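Local structure of KLLA0C04147p (Kluyveromyces lactis, 5H2D) at residues A[347-357]-A[424-435]. The protein binds ergosterol through its oxysterol-binding-protein-related domain, the part described here, and probably transfers sterols between membranes. Sequence-based numbering, arbitrary orientation.
Sequences WLPPTDTRLRP and RDHKLADEGDIF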
# COMPACT_ATOMS: atom_id res chain seq x y z
N TRP A 347 -7.72 -9.92 20.07
CA TRP A 347 -6.54 -10.54 19.47
C TRP A 347 -5.38 -9.57 19.28
O TRP A 347 -4.24 -10.02 19.15
CB TRP A 347 -6.89 -11.13 18.10
CG TRP A 347 -7.90 -12.24 18.18
CD1 TRP A 347 -9.26 -12.14 18.06
CD2 TRP A 347 -7.62 -13.63 18.41
NE1 TRP A 347 -9.84 -13.38 18.20
CE2 TRP A 347 -8.85 -14.31 18.42
CE3 TRP A 347 -6.44 -14.35 18.62
CZ2 TRP A 347 -8.94 -15.69 18.63
CZ3 TRP A 347 -6.53 -15.73 18.82
CH2 TRP A 347 -7.78 -16.38 18.82
N LEU A 348 -5.65 -8.28 19.27
CA LEU A 348 -4.64 -7.34 18.81
C LEU A 348 -3.54 -7.11 19.84
O LEU A 348 -3.78 -7.12 21.05
CB LEU A 348 -5.29 -5.99 18.49
CG LEU A 348 -6.34 -6.00 17.39
CD1 LEU A 348 -7.00 -4.63 17.32
CD2 LEU A 348 -5.72 -6.37 16.04
N PRO A 349 -2.32 -6.83 19.37
CA PRO A 349 -1.29 -6.30 20.25
C PRO A 349 -1.64 -4.88 20.65
O PRO A 349 -2.41 -4.22 19.94
CB PRO A 349 -0.03 -6.32 19.37
CG PRO A 349 -0.58 -6.12 17.97
CD PRO A 349 -1.94 -6.79 17.95
N PRO A 350 -1.09 -4.37 21.76
CA PRO A 350 -1.39 -2.99 22.15
C PRO A 350 -0.91 -1.96 21.15
O PRO A 350 -1.29 -0.79 21.27
CB PRO A 350 -0.65 -2.82 23.49
CG PRO A 350 -0.28 -4.19 23.91
CD PRO A 350 -0.23 -5.07 22.72
N THR A 351 -0.10 -2.36 20.17
CA THR A 351 0.46 -1.45 19.20
C THR A 351 -0.39 -1.29 17.94
O THR A 351 -0.02 -0.49 17.08
CB THR A 351 1.85 -1.94 18.77
OG1 THR A 351 1.73 -3.29 18.31
CG2 THR A 351 2.85 -1.86 19.94
N ASP A 352 -1.50 -2.02 17.80
CA ASP A 352 -2.23 -1.97 16.54
C ASP A 352 -2.87 -0.60 16.33
O ASP A 352 -3.43 -0.00 17.26
CB ASP A 352 -3.31 -3.05 16.47
CG ASP A 352 -3.92 -3.16 15.07
OD1 ASP A 352 -3.31 -3.84 14.21
OD2 ASP A 352 -4.98 -2.55 14.82
N THR A 353 -2.80 -0.11 15.08
CA THR A 353 -3.34 1.20 14.72
C THR A 353 -4.81 1.38 15.12
O THR A 353 -5.22 2.50 15.45
CB THR A 353 -3.20 1.41 13.21
OG1 THR A 353 -1.81 1.31 12.86
CG2 THR A 353 -3.76 2.80 12.78
N ARG A 354 -5.61 0.30 15.09
CA ARG A 354 -7.01 0.45 15.49
C ARG A 354 -7.15 0.97 16.92
O ARG A 354 -8.16 1.59 17.26
CB ARG A 354 -7.74 -0.89 15.37
CG ARG A 354 -7.92 -1.34 13.94
CD ARG A 354 -8.40 -2.77 13.95
NE ARG A 354 -8.46 -3.36 12.62
CZ ARG A 354 -7.45 -3.99 12.05
NH1 ARG A 354 -6.29 -4.08 12.69
NH2 ARG A 354 -7.59 -4.54 10.85
N LEU A 355 -6.14 0.76 17.75
CA LEU A 355 -6.17 1.21 19.14
C LEU A 355 -5.56 2.58 19.32
O LEU A 355 -5.52 3.08 20.46
CB LEU A 355 -5.43 0.21 20.04
CG LEU A 355 -5.95 -1.22 19.91
CD1 LEU A 355 -5.13 -2.19 20.75
CD2 LEU A 355 -7.42 -1.27 20.30
N ARG A 356 -5.07 3.20 18.25
CA ARG A 356 -4.40 4.49 18.38
C ARG A 356 -5.42 5.58 18.69
O ARG A 356 -6.34 5.81 17.90
CB ARG A 356 -3.62 4.81 17.11
CG ARG A 356 -2.80 6.04 17.31
CD ARG A 356 -1.93 6.41 16.13
NE ARG A 356 -1.40 7.74 16.41
CZ ARG A 356 -0.32 8.27 15.85
NH1 ARG A 356 0.40 7.58 14.97
NH2 ARG A 356 0.04 9.50 16.19
N PRO A 357 -5.31 6.27 19.84
CA PRO A 357 -6.44 7.08 20.34
C PRO A 357 -6.62 8.42 19.67
O PRO A 357 -7.76 8.90 19.58
CB PRO A 357 -6.10 7.24 21.83
CG PRO A 357 -4.63 7.11 21.92
CD PRO A 357 -4.27 6.07 20.86
N ARG A 424 -2.01 -15.95 17.80
CA ARG A 424 -2.82 -17.15 17.99
C ARG A 424 -2.80 -17.62 19.44
O ARG A 424 -3.83 -18.05 19.99
CB ARG A 424 -2.31 -18.26 17.06
CG ARG A 424 -3.03 -19.59 17.16
CD ARG A 424 -2.18 -20.70 16.55
NE ARG A 424 -0.92 -20.84 17.27
CZ ARG A 424 0.21 -21.31 16.75
NH1 ARG A 424 0.26 -21.70 15.48
NH2 ARG A 424 1.30 -21.37 17.50
N ASP A 425 -1.63 -17.55 20.09
CA ASP A 425 -1.45 -18.10 21.42
C ASP A 425 -1.66 -17.06 22.52
O ASP A 425 -1.31 -17.33 23.67
CB ASP A 425 -0.06 -18.74 21.54
CG ASP A 425 0.12 -19.91 20.60
OD1 ASP A 425 -0.90 -20.48 20.13
OD2 ASP A 425 1.27 -20.27 20.31
N HIS A 426 -2.20 -15.89 22.17
CA HIS A 426 -2.58 -14.88 23.15
C HIS A 426 -1.38 -14.37 23.94
O HIS A 426 -1.46 -14.14 25.16
CB HIS A 426 -3.66 -15.42 24.09
CG HIS A 426 -4.84 -15.98 23.35
ND1 HIS A 426 -5.09 -17.33 23.27
CD2 HIS A 426 -5.79 -15.37 22.61
CE1 HIS A 426 -6.17 -17.53 22.54
NE2 HIS A 426 -6.61 -16.35 22.12
N LYS A 427 -0.25 -14.17 23.24
CA LYS A 427 1.00 -13.78 23.88
C LYS A 427 1.40 -12.34 23.58
O LYS A 427 2.56 -11.98 23.76
CB LYS A 427 2.12 -14.73 23.44
CG LYS A 427 1.95 -16.16 23.95
CD LYS A 427 2.04 -16.19 25.46
CE LYS A 427 2.12 -17.62 26.00
NZ LYS A 427 2.32 -17.62 27.48
N LEU A 428 0.46 -11.50 23.15
CA LEU A 428 0.81 -10.15 22.71
C LEU A 428 0.55 -9.06 23.75
O LEU A 428 0.93 -7.91 23.52
CB LEU A 428 0.05 -9.81 21.43
CG LEU A 428 0.32 -10.69 20.21
CD1 LEU A 428 -0.50 -10.20 19.02
CD2 LEU A 428 1.82 -10.67 19.89
N ALA A 429 -0.05 -9.39 24.90
CA ALA A 429 -0.59 -8.35 25.77
C ALA A 429 0.48 -7.36 26.23
O ALA A 429 0.15 -6.21 26.53
CB ALA A 429 -1.28 -8.98 26.98
N ASP A 430 1.74 -7.77 26.30
CA ASP A 430 2.80 -6.86 26.72
C ASP A 430 3.80 -6.58 25.60
O ASP A 430 4.95 -6.23 25.87
CB ASP A 430 3.51 -7.40 27.96
CG ASP A 430 3.05 -6.71 29.24
OD1 ASP A 430 2.70 -5.51 29.18
OD2 ASP A 430 3.04 -7.36 30.31
N GLU A 431 3.37 -6.73 24.35
CA GLU A 431 4.23 -6.45 23.19
C GLU A 431 4.06 -4.99 22.77
O GLU A 431 3.47 -4.67 21.74
CB GLU A 431 3.92 -7.41 22.05
CG GLU A 431 4.32 -8.86 22.31
CD GLU A 431 5.82 -9.08 22.30
OE1 GLU A 431 6.25 -10.24 22.48
OE2 GLU A 431 6.57 -8.11 22.09
N GLY A 432 4.59 -4.10 23.59
CA GLY A 432 4.60 -2.69 23.26
C GLY A 432 3.64 -1.89 24.12
O GLY A 432 2.60 -2.39 24.59
N ASP A 433 3.97 -0.62 24.32
CA ASP A 433 3.15 0.29 25.13
C ASP A 433 3.42 1.71 24.61
O ASP A 433 4.31 2.41 25.11
CB ASP A 433 3.48 0.15 26.61
CG ASP A 433 2.71 1.12 27.48
OD1 ASP A 433 1.73 1.74 27.00
OD2 ASP A 433 3.09 1.26 28.67
N ILE A 434 2.66 2.12 23.59
CA ILE A 434 2.98 3.33 22.84
C ILE A 434 1.82 4.31 22.76
O ILE A 434 2.00 5.45 22.31
CB ILE A 434 3.47 2.98 21.42
CG1 ILE A 434 2.41 2.18 20.67
CG2 ILE A 434 4.80 2.23 21.48
CD1 ILE A 434 2.77 1.87 19.19
N PHE A 435 0.62 3.90 23.17
CA PHE A 435 -0.56 4.77 23.08
C PHE A 435 -0.99 5.31 24.45
O PHE A 435 -0.14 5.67 25.26
CB PHE A 435 -1.75 4.03 22.45
CG PHE A 435 -1.50 3.56 21.02
CD1 PHE A 435 -0.78 4.32 20.11
CD2 PHE A 435 -2.01 2.34 20.61
CE1 PHE A 435 -0.58 3.88 18.81
CE2 PHE A 435 -1.80 1.87 19.32
CZ PHE A 435 -1.08 2.65 18.42
O HOH W 1 0.23 0.79 23.14
O HOH W 2 3.64 -5.33 18.76
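Phe435, Leu428 and His426 of the C-terminal tail pack on the loop between helices 332-337 and 357-363, a loop-to-loop contact at the periphery of the sterol-binding domain, without direct hydrogen bonds between the segments. The terminal Phe435 inserts its ring where residues 350-357 curl around it. Arg356 CA stands over one face, 3.7 Å from the ring centroid and only 6° off its normal, a CH-pi contact, while Ile434 CG1 lies over the opposite face, nearer the rim. With Arg356 CG anti to the backbone N (chi1 -173°), its chain crosses the ring at about a right angle before the guanidinium departs to Asp358 and Glu127. At the ring edge, Asp352 O lies 3.2 Å from Phe435 CE2. An alanine in place of Phe435 would probably open a gap between Arg356 and Ile434 CG1. The Pro350 ring sits against the turn Leu428-Glu431, CD 3.2 Å from Leu428 O. Farther along, Leu428 CD1 lies 3.9 Å from Pro349 CD, and the His426 ring leans obliquely on Trp347, with planes 31° apart. Water 1 links Pro350 O to Ile434 N; water 2 joins Glu431 O to Thr351 OG1, also hydrogen-bonded to Thr128. Cohesion thus rests on rings and methyls set against each other and against backbone carbonyls, with two waters making polar links.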